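Local coordinates for protein possible TctC subunit of the Tripartite Tricarboxylate Transport(TTT) Family (Rhodopseudomonas palustris, PDB 6HKE) that binds malate in the periplasm and probably delivers it, as the substrate-binding component, to a tripartite tricarboxylate transporter for uptake into the cell, at residues A42-Q47 against V259-D264; R97-F102 against E296-W301; K119-K124 against A130-S135; K124-F129 against R226-P231; D267-L272 against A277-P282. The protein carries 2 engineered substitutions. One frame throughout, in Å; residues are numbered along the deposited sequence.

Contact 1. Residues A42-Q47 against V259-D264; sequences AKTLGQ and VSRALD
T44 and R261 are the two residues that join these segments, which together bury 88 Å². The polar component is one weak hydrogen bond: R261 NE gives its N-H to T44 OG1 over 3.3 Å, with an N-H...O angle of 151°. OG1 lies at the edge of the guanidinium and in its plane. Its position follows from the T44 torsion (chi1 -56°), which places OG1 beside the backbone N and sends the methyl CG2 anti to it. The apolar component is T44 CG2, 4.0 Å from R261 CD. The hydroxyl adds a van der Waals approach, T44 OG1 lying 3.8 Å from R261 CB, before the arginine bends at chi3 (64°). An alanine at T44 would lack both OG1 and CG2, so the R261 NE would probably lose this acceptor and its arm would be freer to swing into solvent. The CA atoms of T44 and R261 stand 7.4 Å apart, at the C-terminal part of helix 29-45 and of helix 249-263. Deeper than this surface contact, the two helices pack through L45 on L255 and A258 and through A262 on I37, while V259 reaches A106 and L108 of strand 102-118.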
# COMPACT_ATOMS: atom_id res chain seq x y z
N ALA A 42 -11.22 17.12 7.63
CA ALA A 42 -12.44 17.62 8.30
C ALA A 42 -12.46 19.16 8.32
O ALA A 42 -13.55 19.72 8.25
CB ALA A 42 -12.54 17.03 9.69
N LYS A 43 -11.30 19.83 8.38
CA LYS A 43 -11.17 21.32 8.42
C LYS A 43 -11.70 21.96 7.13
O LYS A 43 -12.23 23.07 7.20
CB LYS A 43 -9.72 21.73 8.65
CG LYS A 43 -9.17 21.31 10.00
CD LYS A 43 -7.80 21.88 10.30
CE LYS A 43 -7.22 21.34 11.59
NZ LYS A 43 -5.74 21.44 11.60
N THR A 44 -11.56 21.30 5.99
CA THR A 44 -12.08 21.83 4.70
C THR A 44 -13.54 21.41 4.52
O THR A 44 -14.33 22.21 4.01
CB THR A 44 -11.16 21.38 3.54
OG1 THR A 44 -9.87 21.84 3.91
CG2 THR A 44 -11.55 21.96 2.20
N LEU A 45 -13.90 20.20 4.91
CA LEU A 45 -15.25 19.66 4.63
C LEU A 45 -16.30 20.25 5.59
O LEU A 45 -17.45 20.33 5.16
CB LEU A 45 -15.21 18.13 4.71
CG LEU A 45 -14.25 17.47 3.72
CD1 LEU A 45 -14.33 15.97 3.86
CD2 LEU A 45 -14.55 17.90 2.28
N GLY A 46 -15.95 20.57 6.83
CA GLY A 46 -16.89 21.10 7.84
C GLY A 46 -17.66 19.98 8.53
O GLY A 46 -18.55 20.29 9.35
N GLN A 47 -17.31 18.73 8.26
CA GLN A 47 -17.92 17.54 8.91
C GLN A 47 -16.79 16.60 9.32
O GLN A 47 -15.76 16.52 8.67
CB GLN A 47 -18.93 16.86 7.98
CG GLN A 47 -20.23 17.65 7.79
CD GLN A 47 -21.15 17.63 8.99
OE1 GLN A 47 -21.08 16.77 9.87
NE2 GLN A 47 -22.06 18.60 9.03
N VAL A 259 -8.21 17.03 0.49
CA VAL A 259 -6.96 16.23 0.55
C VAL A 259 -5.79 17.20 0.37
O VAL A 259 -4.82 17.11 1.13
CB VAL A 259 -6.93 15.11 -0.51
CG1 VAL A 259 -5.56 14.47 -0.61
CG2 VAL A 259 -7.99 14.06 -0.24
N SER A 260 -5.89 18.09 -0.62
CA SER A 260 -4.77 18.98 -0.99
C SER A 260 -4.39 19.83 0.23
O SER A 260 -3.19 19.91 0.53
CB SER A 260 -5.11 19.84 -2.16
OG SER A 260 -3.92 20.29 -2.77
N ARG A 261 -5.37 20.42 0.89
CA ARG A 261 -5.14 21.34 2.05
C ARG A 261 -4.62 20.53 3.24
O ARG A 261 -3.76 21.07 3.99
CB ARG A 261 -6.43 22.14 2.29
CG ARG A 261 -6.69 23.15 1.18
CD ARG A 261 -8.13 23.65 1.08
NE ARG A 261 -8.46 24.38 2.29
CZ ARG A 261 -8.17 25.66 2.53
NH1 ARG A 261 -7.53 26.40 1.64
NH2 ARG A 261 -8.51 26.19 3.69
N ALA A 262 -5.06 19.27 3.38
CA ALA A 262 -4.60 18.32 4.43
C ALA A 262 -3.10 17.99 4.23
O ALA A 262 -2.33 18.02 5.22
CB ALA A 262 -5.43 17.06 4.41
N LEU A 263 -2.72 17.67 3.00
CA LEU A 263 -1.32 17.38 2.60
C LEU A 263 -0.42 18.60 2.89
O LEU A 263 0.76 18.39 3.18
CB LEU A 263 -1.32 17.03 1.11
CG LEU A 263 -1.96 15.69 0.77
CD1 LEU A 263 -1.92 15.45 -0.73
CD2 LEU A 263 -1.29 14.57 1.53
N ASP A 264 -0.96 19.82 2.86
CA ASP A 264 -0.22 21.08 3.15
C ASP A 264 -0.02 21.30 4.65
O ASP A 264 0.78 22.17 4.97
CB ASP A 264 -0.98 22.31 2.64
CG ASP A 264 -1.05 22.36 1.13
OD1 ASP A 264 -0.14 21.78 0.48
OD2 ASP A 264 -2.02 22.96 0.63

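Contact 2. Residues R97-F102 against E296-W301; sequences RPDKDF and EEISRW
I298 carries most of this contact, with 60 of the 100 Å² buried, and its CD1 methyl does the touching. An extended chain (chi1 -71°, chi2 177°) carries CD1 out from helix 287-305 to the loop 97-102. There I298 CD1 meets P98 CD at 4.1 Å, a plain apolar approach. D99 comes to the same methyl at about a right angle, its OD1 3.8 Å from I298 CD1, so a carboxylate rests on a methyl without any polar bond between them. Within the loop, R97 fixes the turn: its NE and NH2 grip D101 OD2 and OD1 side-on, at 3.1 and 3.0 Å, and the backbone N of R97 adds a second bond to D101 OD2. K100 NZ makes a weak salt bridge to D99 OD2. P98 also packs on H84, V88 and V294, which places the isoleucine contact where helices 82-90 and 287-305 meet. The arrangement is loop-on-helix packing at the entry to the long strand 102-118 of the periplasmic binding protein fold, with P98 about 10 Å from the malate-binding H80, side chain to side chain.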
# COMPACT_ATOMS: atom_id res chain seq x y z
N ARG A 97 -13.73 -3.42 -11.34
CA ARG A 97 -12.67 -2.85 -12.21
C ARG A 97 -12.14 -1.62 -11.47
O ARG A 97 -12.90 -0.71 -11.15
CB ARG A 97 -13.28 -2.56 -13.58
CG ARG A 97 -14.13 -3.71 -14.13
CD ARG A 97 -15.10 -3.33 -15.23
NE ARG A 97 -16.11 -2.41 -14.74
CZ ARG A 97 -16.92 -1.68 -15.50
NH1 ARG A 97 -16.85 -1.75 -16.82
NH2 ARG A 97 -17.80 -0.86 -14.94
N PRO A 98 -10.86 -1.56 -11.08
CA PRO A 98 -10.38 -0.40 -10.33
C PRO A 98 -10.44 0.90 -11.14
O PRO A 98 -10.53 1.93 -10.50
CB PRO A 98 -8.94 -0.75 -9.97
CG PRO A 98 -8.86 -2.25 -10.12
CD PRO A 98 -9.83 -2.60 -11.23
N ASP A 99 -10.39 0.84 -12.47
CA ASP A 99 -10.50 2.04 -13.35
C ASP A 99 -11.96 2.49 -13.45
O ASP A 99 -12.19 3.69 -13.35
CB ASP A 99 -9.88 1.89 -14.74
CG ASP A 99 -10.07 0.56 -15.45
OD1 ASP A 99 -10.56 -0.40 -14.82
OD2 ASP A 99 -9.69 0.49 -16.64
N LYS A 100 -12.91 1.57 -13.60
CA LYS A 100 -14.26 1.90 -14.11
C LYS A 100 -15.34 1.81 -13.03
O LYS A 100 -16.43 2.35 -13.25
CB LYS A 100 -14.58 0.99 -15.29
CG LYS A 100 -13.79 1.31 -16.55
CD LYS A 100 -14.00 0.30 -17.66
CE LYS A 100 -13.54 0.81 -19.01
NZ LYS A 100 -12.06 0.78 -19.11
N ASP A 101 -15.08 1.17 -11.88
CA ASP A 101 -16.11 1.03 -10.82
C ASP A 101 -15.88 2.07 -9.72
O ASP A 101 -16.54 1.97 -8.67
CB ASP A 101 -16.17 -0.43 -10.36
CG ASP A 101 -16.84 -1.32 -11.39
OD1 ASP A 101 -17.86 -0.87 -11.96
OD2 ASP A 101 -16.34 -2.43 -11.64
N PHE A 102 -15.01 3.05 -9.97
CA PHE A 102 -14.60 4.10 -8.99
C PHE A 102 -14.38 5.43 -9.70
O PHE A 102 -13.92 5.46 -10.86
CB PHE A 102 -13.33 3.71 -8.23
CG PHE A 102 -13.52 2.44 -7.45
CD1 PHE A 102 -14.16 2.44 -6.23
CD2 PHE A 102 -13.15 1.22 -8.00
CE1 PHE A 102 -14.39 1.26 -5.54
CE2 PHE A 102 -13.38 0.04 -7.31
CZ PHE A 102 -13.98 0.06 -6.07
N GLU A 296 -1.85 2.60 -15.42
CA GLU A 296 -0.43 2.15 -15.52
C GLU A 296 -0.20 0.94 -14.60
O GLU A 296 0.44 -0.01 -15.05
CB GLU A 296 0.53 3.29 -15.18
CG GLU A 296 0.64 4.30 -16.29
CD GLU A 296 1.29 5.62 -15.89
OE1 GLU A 296 1.40 5.89 -14.67
OE2 GLU A 296 1.68 6.38 -16.80
N GLU A 297 -0.70 0.98 -13.37
CA GLU A 297 -0.55 -0.14 -12.41
C GLU A 297 -1.25 -1.38 -12.97
O GLU A 297 -0.63 -2.45 -12.95
CB GLU A 297 -1.07 0.18 -11.01
CG GLU A 297 -0.23 -0.45 -9.91
CD GLU A 297 1.26 -0.17 -10.00
OE1 GLU A 297 2.03 -1.13 -10.20
OE2 GLU A 297 1.67 1.01 -9.87
N ILE A 298 -2.46 -1.26 -13.49
CA ILE A 298 -3.21 -2.43 -14.05
C ILE A 298 -2.34 -3.10 -15.12
O ILE A 298 -2.20 -4.34 -15.04
CB ILE A 298 -4.61 -2.03 -14.58
CG1 ILE A 298 -5.56 -1.68 -13.43
CG2 ILE A 298 -5.18 -3.12 -15.48
CD1 ILE A 298 -6.94 -1.21 -13.86
N SER A 299 -1.78 -2.33 -16.06
CA SER A 299 -1.00 -2.83 -17.23
C SER A 299 0.32 -3.43 -16.76
O SER A 299 0.72 -4.49 -17.31
CB SER A 299 -0.71 -1.76 -18.26
OG SER A 299 -1.73 -0.79 -18.32
N ARG A 300 0.99 -2.74 -15.83
CA ARG A 300 2.30 -3.14 -15.26
C ARG A 300 2.18 -4.58 -14.75
O ARG A 300 2.99 -5.42 -15.15
CB ARG A 300 2.74 -2.10 -14.22
CG ARG A 300 4.12 -2.32 -13.62
CD ARG A 300 4.08 -3.39 -12.54
NE ARG A 300 5.38 -3.77 -12.00
CZ ARG A 300 5.99 -3.18 -10.96
NH1 ARG A 300 7.16 -3.64 -10.57
NH2 ARG A 300 5.43 -2.16 -10.33
N TRP A 301 1.15 -4.89 -13.94
CA TRP A 301 0.97 -6.23 -13.32
C TRP A 301 0.41 -7.25 -14.31
O TRP A 301 0.60 -8.45 -14.04
CB TRP A 301 0.12 -6.13 -12.05
CG TRP A 301 0.86 -5.39 -10.98
CD1 TRP A 301 0.75 -4.07 -10.69
CD2 TRP A 301 1.95 -5.89 -10.19
NE1 TRP A 301 1.63 -3.73 -9.70
CE2 TRP A 301 2.40 -4.83 -9.39
CE3 TRP A 301 2.56 -7.14 -10.05
CZ2 TRP A 301 3.42 -4.97 -8.46
CZ3 TRP A 301 3.58 -7.28 -9.13
CH2 TRP A 301 3.99 -6.21 -8.34

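Contact 3. Residues K119-K124 against A130-S135; sequences KQFPPK and ASYVES. Engineered in segment 130-135: E134 (natural residue Lys).
P123 and Y132 are the closest backbone pair, their CA atoms 6.8 Å apart, where the irregular loop 119-124 doubles back beside helix 126-136. Y132, with CG anti to its own backbone nitrogen (chi1 -177°), extends from the helix to lie against F121, P122 and P123. Its ring turns an edge toward the face of F121 in an offset edge-to-face pair: centroids are 5.1 Å apart, the planes meet at 82°, and F121 CE1 approaches Y132 CE1 to 3.5 Å. P123 covers one face of the tyrosine, with CD in CH-pi contact 4.2 Å from the ring centroid, while P123 CG presses on Y132 CB at 3.6 Å. Toward the end of the ring, P122 CG lies 3.7 Å from Y132 OH. V133 CG2 completes the contact at the edge of F121, 4.4 Å from its CZ. Replacing Y132 by a serine would probably open a gap between F121 and the two prolines, removing both the edge-to-face partner and the face on which P123 rests. Across the segments the chemistry is dispersion and CH-pi attraction, with Y132 burying 88 of the 210 Å², which suggests that cohesion here rests on the close fit of rings and pyrrolidines.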
# COMPACT_ATOMS: atom_id res chain seq x y z
N LYS A 119 14.60 -10.83 12.48
CA LYS A 119 15.92 -10.41 13.03
C LYS A 119 17.03 -11.43 12.72
O LYS A 119 18.11 -11.02 12.27
CB LYS A 119 15.83 -10.29 14.56
CG LYS A 119 15.72 -8.90 15.15
CD LYS A 119 15.50 -8.94 16.66
CE LYS A 119 16.31 -7.92 17.44
NZ LYS A 119 15.50 -7.24 18.49
N GLN A 120 16.77 -12.70 12.99
CA GLN A 120 17.77 -13.80 12.98
C GLN A 120 17.71 -14.55 11.64
O GLN A 120 18.29 -15.64 11.54
CB GLN A 120 17.53 -14.78 14.13
CG GLN A 120 17.10 -14.13 15.44
CD GLN A 120 18.22 -13.33 16.06
OE1 GLN A 120 19.37 -13.42 15.65
NE2 GLN A 120 17.89 -12.55 17.07
N PHE A 121 17.04 -14.00 10.63
CA PHE A 121 17.01 -14.65 9.30
C PHE A 121 18.45 -14.79 8.85
O PHE A 121 19.15 -13.79 8.69
CB PHE A 121 16.14 -13.90 8.30
CG PHE A 121 15.65 -14.78 7.18
CD1 PHE A 121 15.04 -15.99 7.45
CD2 PHE A 121 15.77 -14.39 5.85
CE1 PHE A 121 14.59 -16.81 6.43
CE2 PHE A 121 15.31 -15.20 4.83
CZ PHE A 121 14.72 -16.41 5.12
N PRO A 122 18.97 -16.02 8.69
CA PRO A 122 20.41 -16.23 8.45
C PRO A 122 21.06 -15.56 7.23
O PRO A 122 22.21 -15.17 7.32
CB PRO A 122 20.52 -17.75 8.36
CG PRO A 122 19.39 -18.23 9.26
CD PRO A 122 18.25 -17.29 8.91
N PRO A 123 20.41 -15.37 6.06
CA PRO A 123 21.09 -14.67 4.97
C PRO A 123 21.45 -13.24 5.42
O PRO A 123 20.69 -12.64 6.15
CB PRO A 123 20.06 -14.69 3.83
CG PRO A 123 19.10 -15.80 4.20
CD PRO A 123 19.04 -15.77 5.71
N LYS A 124 22.61 -12.74 5.01
CA LYS A 124 23.10 -11.41 5.43
C LYS A 124 22.91 -10.41 4.29
O LYS A 124 22.87 -9.20 4.58
CB LYS A 124 24.54 -11.52 5.93
CG LYS A 124 24.67 -12.33 7.22
CD LYS A 124 26.01 -12.20 7.91
CE LYS A 124 26.61 -13.53 8.32
NZ LYS A 124 27.02 -14.34 7.14
N ALA A 130 18.58 -15.42 -1.68
CA ALA A 130 18.08 -16.23 -2.82
C ALA A 130 18.46 -17.70 -2.62
O ALA A 130 17.59 -18.57 -2.84
CB ALA A 130 18.63 -15.68 -4.11
N SER A 131 19.70 -17.98 -2.22
CA SER A 131 20.25 -19.36 -2.04
C SER A 131 19.50 -20.08 -0.93
O SER A 131 19.22 -21.27 -1.08
CB SER A 131 21.73 -19.31 -1.74
OG SER A 131 22.41 -18.56 -2.74
N TYR A 132 19.18 -19.37 0.14
CA TYR A 132 18.60 -19.93 1.39
C TYR A 132 17.10 -20.19 1.21
O TYR A 132 16.58 -21.15 1.84
CB TYR A 132 18.82 -18.96 2.54
CG TYR A 132 18.34 -19.44 3.88
CD1 TYR A 132 17.05 -19.18 4.32
CD2 TYR A 132 19.19 -20.11 4.75
CE1 TYR A 132 16.61 -19.57 5.57
CE2 TYR A 132 18.77 -20.49 6.01
CZ TYR A 132 17.48 -20.23 6.42
OH TYR A 132 17.08 -20.63 7.65
N VAL A 133 16.42 -19.35 0.44
CA VAL A 133 14.97 -19.57 0.15
C VAL A 133 14.88 -20.70 -0.88
O VAL A 133 14.08 -21.61 -0.66
CB VAL A 133 14.23 -18.28 -0.26
CG1 VAL A 133 12.76 -18.54 -0.56
CG2 VAL A 133 14.35 -17.19 0.80
N GLU A 134 15.76 -20.69 -1.90
CA GLU A 134 15.88 -21.77 -2.92
C GLU A 134 16.06 -23.14 -2.24
O GLU A 134 15.61 -24.12 -2.83
CB GLU A 134 17.04 -21.48 -3.89
CG GLU A 134 16.66 -20.51 -5.00
CD GLU A 134 17.77 -20.00 -5.91
OE1 GLU A 134 18.73 -20.76 -6.16
OE2 GLU A 134 17.67 -18.84 -6.38
N SER A 135 16.65 -23.19 -1.04
CA SER A 135 17.10 -24.44 -0.35
C SER A 135 16.13 -24.88 0.74
O SER A 135 16.10 -26.09 1.05
CB SER A 135 18.48 -24.23 0.23
OG SER A 135 19.43 -24.06 -0.81

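Contact 4. Residues K124-F129 against R226-P231; sequences KDLSEF and REAGLP
L126 meets the loop 226-231 through CB and CD2, contributing 73 of the 139 Å² buried. L126 CB starts the contact, 4.2 Å from A228 CB and 4.1 Å from A228 O. CG stands anti to the backbone N (chi1 -168°), and chi2 of 74°, measured to CD1, leaves CD2 roughly anti to CA, extended toward the loop. L126 CD2 does most of the touching: A228 O lies 3.6 Å from it, A228 CB 4.1 Å, and L230 CB 3.8 Å. The side chains of L126 and L230 cross at about a right angle, and the contact on L230 is made at CB. Partners beyond the two segments continue the apolar layer, with L126 on L115 and V209 and L230 on L158, L161 and L162. The receiving backbone is a type I beta turn from R226 to G229, closed by G229 N to R226 O at 3.0 Å. In the segment 124-129, D125 N-caps helix 126-136: its OD1 accepts from E128 N at 3.1 Å with an angle of 166°. The backbone N of K124 is bound in turn by E128 OE1. The arrangement is an N-capped helix start whose first-turn leucine packs on a beta turn.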
# COMPACT_ATOMS: atom_id res chain seq x y z
N LYS A 124 22.61 -12.74 5.01
CA LYS A 124 23.10 -11.41 5.43
C LYS A 124 22.91 -10.41 4.29
O LYS A 124 22.87 -9.20 4.58
CB LYS A 124 24.54 -11.52 5.93
CG LYS A 124 24.67 -12.33 7.22
CD LYS A 124 26.01 -12.20 7.91
CE LYS A 124 26.61 -13.53 8.32
NZ LYS A 124 27.02 -14.34 7.14
N ASP A 125 22.76 -10.89 3.05
CA ASP A 125 22.49 -10.04 1.86
C ASP A 125 21.60 -10.81 0.88
O ASP A 125 21.22 -11.96 1.20
CB ASP A 125 23.80 -9.55 1.25
CG ASP A 125 24.69 -10.67 0.76
OD1 ASP A 125 24.18 -11.58 0.08
OD2 ASP A 125 25.89 -10.64 1.09
N LEU A 126 21.30 -10.21 -0.27
CA LEU A 126 20.28 -10.70 -1.23
C LEU A 126 20.79 -11.95 -1.97
O LEU A 126 19.96 -12.84 -2.27
CB LEU A 126 19.90 -9.59 -2.20
CG LEU A 126 18.66 -9.89 -3.04
CD1 LEU A 126 17.40 -9.78 -2.19
CD2 LEU A 126 18.59 -8.98 -4.25
N SER A 127 22.10 -11.98 -2.27
CA SER A 127 22.84 -13.18 -2.74
C SER A 127 22.48 -14.39 -1.87
O SER A 127 21.86 -15.33 -2.38
CB SER A 127 24.33 -12.93 -2.72
OG SER A 127 24.70 -12.08 -3.79
N GLU A 128 22.89 -14.37 -0.60
CA GLU A 128 22.63 -15.46 0.38
C GLU A 128 21.12 -15.69 0.51
O GLU A 128 20.71 -16.85 0.70
CB GLU A 128 23.19 -15.10 1.76
CG GLU A 128 24.71 -15.04 1.84
CD GLU A 128 25.24 -14.64 3.20
OE1 GLU A 128 24.41 -14.36 4.10
OE2 GLU A 128 26.49 -14.59 3.37
N PHE A 129 20.33 -14.62 0.44
CA PHE A 129 18.86 -14.68 0.65
C PHE A 129 18.22 -15.59 -0.40
O PHE A 129 17.39 -16.43 -0.02
CB PHE A 129 18.26 -13.27 0.64
CG PHE A 129 16.77 -13.27 0.76
CD1 PHE A 129 15.97 -13.57 -0.33
CD2 PHE A 129 16.16 -13.02 1.98
CE1 PHE A 129 14.60 -13.59 -0.21
CE2 PHE A 129 14.78 -13.03 2.09
CZ PHE A 129 14.00 -13.32 1.00
N ARG A 226 18.45 -2.85 -7.31
CA ARG A 226 19.36 -2.68 -8.46
C ARG A 226 20.79 -2.97 -8.00
O ARG A 226 21.43 -3.87 -8.57
CB ARG A 226 19.30 -1.28 -9.08
CG ARG A 226 20.54 -0.93 -9.91
CD ARG A 226 20.37 0.18 -10.92
NE ARG A 226 19.30 -0.12 -11.87
CZ ARG A 226 19.43 -0.81 -13.01
NH1 ARG A 226 20.60 -1.30 -13.39
NH2 ARG A 226 18.38 -1.02 -13.78
N GLU A 227 21.26 -2.25 -6.98
CA GLU A 227 22.69 -2.31 -6.58
C GLU A 227 22.98 -3.70 -5.99
O GLU A 227 24.11 -4.13 -6.12
CB GLU A 227 23.09 -1.07 -5.75
CG GLU A 227 22.53 -1.02 -4.36
CD GLU A 227 22.96 0.22 -3.57
OE1 GLU A 227 24.11 0.22 -3.09
OE2 GLU A 227 22.14 1.16 -3.42
N ALA A 228 21.97 -4.42 -5.48
CA ALA A 228 22.11 -5.78 -4.91
C ALA A 228 21.83 -6.87 -5.96
O ALA A 228 21.77 -8.06 -5.56
CB ALA A 228 21.20 -5.93 -3.70
N GLY A 229 21.69 -6.51 -7.25
CA GLY A 229 21.68 -7.42 -8.40
C GLY A 229 20.29 -7.74 -8.97
O GLY A 229 20.24 -8.48 -9.96
N LEU A 230 19.20 -7.18 -8.42
CA LEU A 230 17.82 -7.54 -8.85
C LEU A 230 17.07 -6.29 -9.29
O LEU A 230 16.11 -5.87 -8.64
CB LEU A 230 17.11 -8.29 -7.71
CG LEU A 230 16.04 -9.28 -8.15
CD1 LEU A 230 16.66 -10.47 -8.88
CD2 LEU A 230 15.25 -9.77 -6.95
N PRO A 231 17.47 -5.65 -10.41
CA PRO A 231 16.88 -4.37 -10.81
C PRO A 231 15.39 -4.48 -11.17
O PRO A 231 14.71 -3.47 -11.13
CB PRO A 231 17.75 -3.95 -12.01
CG PRO A 231 18.27 -5.25 -12.57
CD PRO A 231 18.51 -6.11 -11.34

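Contact 5. Residues D267-L272 against A277-P282; sequences DVRTRL and ALVPRP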
# COMPACT_ATOMS: atom_id res chain seq x y z
N ASP A 267 1.82 19.02 10.13
CA ASP A 267 1.67 17.77 10.91
C ASP A 267 1.69 16.58 9.96
O ASP A 267 2.35 15.57 10.29
CB ASP A 267 0.36 17.75 11.69
CG ASP A 267 0.45 16.86 12.90
OD1 ASP A 267 1.07 17.31 13.88
OD2 ASP A 267 -0.04 15.70 12.83
N VAL A 268 0.99 16.70 8.84
CA VAL A 268 0.84 15.63 7.81
C VAL A 268 2.16 15.48 7.04
O VAL A 268 2.60 14.33 6.93
CB VAL A 268 -0.38 15.90 6.91
CG1 VAL A 268 -0.49 14.96 5.72
CG2 VAL A 268 -1.65 15.82 7.72
N ARG A 269 2.80 16.57 6.58
CA ARG A 269 4.03 16.48 5.76
C ARG A 269 5.14 15.81 6.57
O ARG A 269 5.78 14.88 6.05
CB ARG A 269 4.56 17.84 5.30
CG ARG A 269 3.59 18.67 4.47
CD ARG A 269 4.22 20.02 4.22
NE ARG A 269 5.55 19.84 3.66
CZ ARG A 269 5.80 19.57 2.38
NH1 ARG A 269 4.82 19.43 1.51
NH2 ARG A 269 7.05 19.43 1.96
N THR A 270 5.33 16.24 7.82
CA THR A 270 6.43 15.75 8.67
C THR A 270 6.12 14.30 9.08
O THR A 270 7.09 13.51 9.10
CB THR A 270 6.75 16.71 9.82
OG1 THR A 270 5.66 16.69 10.73
CG2 THR A 270 6.98 18.13 9.34
N ARG A 271 4.86 13.93 9.35
CA ARG A 271 4.55 12.51 9.72
C ARG A 271 4.77 11.61 8.50
O ARG A 271 5.53 10.63 8.59
CB ARG A 271 3.15 12.37 10.32
CG ARG A 271 3.11 12.43 11.85
CD ARG A 271 1.78 13.01 12.33
NE ARG A 271 1.17 12.47 13.55
CZ ARG A 271 0.42 11.35 13.65
NH1 ARG A 271 -0.09 11.00 14.82
NH2 ARG A 271 0.21 10.57 12.62
N LEU A 272 4.19 11.97 7.35
CA LEU A 272 4.40 11.18 6.10
C LEU A 272 5.90 11.03 5.83
O LEU A 272 6.35 9.87 5.69
CB LEU A 272 3.69 11.87 4.93
CG LEU A 272 2.18 11.66 4.85
CD1 LEU A 272 1.59 12.51 3.74
CD2 LEU A 272 1.85 10.19 4.62
N ALA A 277 7.47 8.12 3.31
CA ALA A 277 6.41 8.36 2.30
C ALA A 277 6.59 9.75 1.67
O ALA A 277 7.08 10.66 2.37
CB ALA A 277 5.07 8.24 2.98
N LEU A 278 6.19 9.92 0.41
CA LEU A 278 6.24 11.24 -0.28
C LEU A 278 4.91 11.97 -0.08
O LEU A 278 3.86 11.32 -0.08
CB LEU A 278 6.50 11.05 -1.78
CG LEU A 278 7.79 10.32 -2.14
CD1 LEU A 278 7.93 10.19 -3.66
CD2 LEU A 278 9.00 11.02 -1.55
N VAL A 279 4.97 13.29 0.04
CA VAL A 279 3.78 14.18 -0.08
C VAL A 279 3.54 14.40 -1.56
O VAL A 279 4.42 14.90 -2.27
CB VAL A 279 4.02 15.51 0.66
CG1 VAL A 279 2.81 16.44 0.55
CG2 VAL A 279 4.39 15.27 2.11
N PRO A 280 2.35 14.05 -2.10
CA PRO A 280 2.07 14.30 -3.51
C PRO A 280 2.40 15.77 -3.81
O PRO A 280 1.98 16.62 -3.06
CB PRO A 280 0.58 13.96 -3.65
CG PRO A 280 0.36 12.93 -2.57
CD PRO A 280 1.21 13.43 -1.42
N ARG A 281 3.15 16.03 -4.87
CA ARG A 281 3.49 17.41 -5.29
C ARG A 281 2.23 18.08 -5.84
O ARG A 281 1.27 17.41 -6.22
CB ARG A 281 4.65 17.38 -6.29
CG ARG A 281 5.84 16.55 -5.82
CD ARG A 281 7.01 16.58 -6.80
NE ARG A 281 6.63 16.09 -8.11
CZ ARG A 281 6.52 14.80 -8.45
NH1 ARG A 281 6.15 14.48 -9.68
NH2 ARG A 281 6.77 13.84 -7.57
N PRO A 282 2.16 19.43 -5.91
CA PRO A 282 0.95 20.08 -6.41
C PRO A 282 0.49 19.53 -7.78
O PRO A 282 -0.70 19.29 -7.92
CB PRO A 282 1.35 21.56 -6.47
CG PRO A 282 2.39 21.66 -5.37
CD PRO A 282 3.20 20.39 -5.51
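In this periplasmic binding protein fold, helix 266-274 is followed by an extended segment, 277-282, that runs back along it, L278 pairing by backbone bonds with E110 of strand 102-118. The closure is made by A277 N, which donates to L272 O at 3.2 Å with an N-H...O angle of 147°; the donor sits above the carbonyl plane, 41° out of it. A277 CB also rests on that oxygen, 3.4 Å from L272 O. Beside the bond, L272 CD2 packs on A277 CB at 4.1 Å, and L272 CD1 reaches V279 CG2 at 4.3 Å. V279, with CG1 anti to its backbone N, sends CG2 back against the helix, 3.9 Å from R269 CA. The R269 and V279 side chains cross at about a right angle; the bend at chi3 (52°) brings the guanidinium to the valine. V279 CG2 lies over one face of that group, offset toward the rim, while R269 NH1 stands 3.7 Å from V279 CG1.

In the fold
Contacts 1 and 5 lie on the same side of the chain's centre, 14 Å apart between centres, and touch directly: helices 249-263 and 266-274 follow each other, and L263 CD1 packs on P280 CD at 3.8 Å. Contacts 3 and 4 form a second neighbouring pair, 11 Å apart between centres, sharing K124 and helix 126-136; F121 CE2 meets F129 CE2 at 3.5 Å. The pairs lie far apart, with contacts 1 and 3 about 45 Å between centres. Contact 2 touches neither pair. The malate is nearest to contacts 5 and 2: the side chains of A277 and P98 lie about 12 and 13 Å from the bound D-malate, and A277 is about 8 Å from Q192, side chain to side chain.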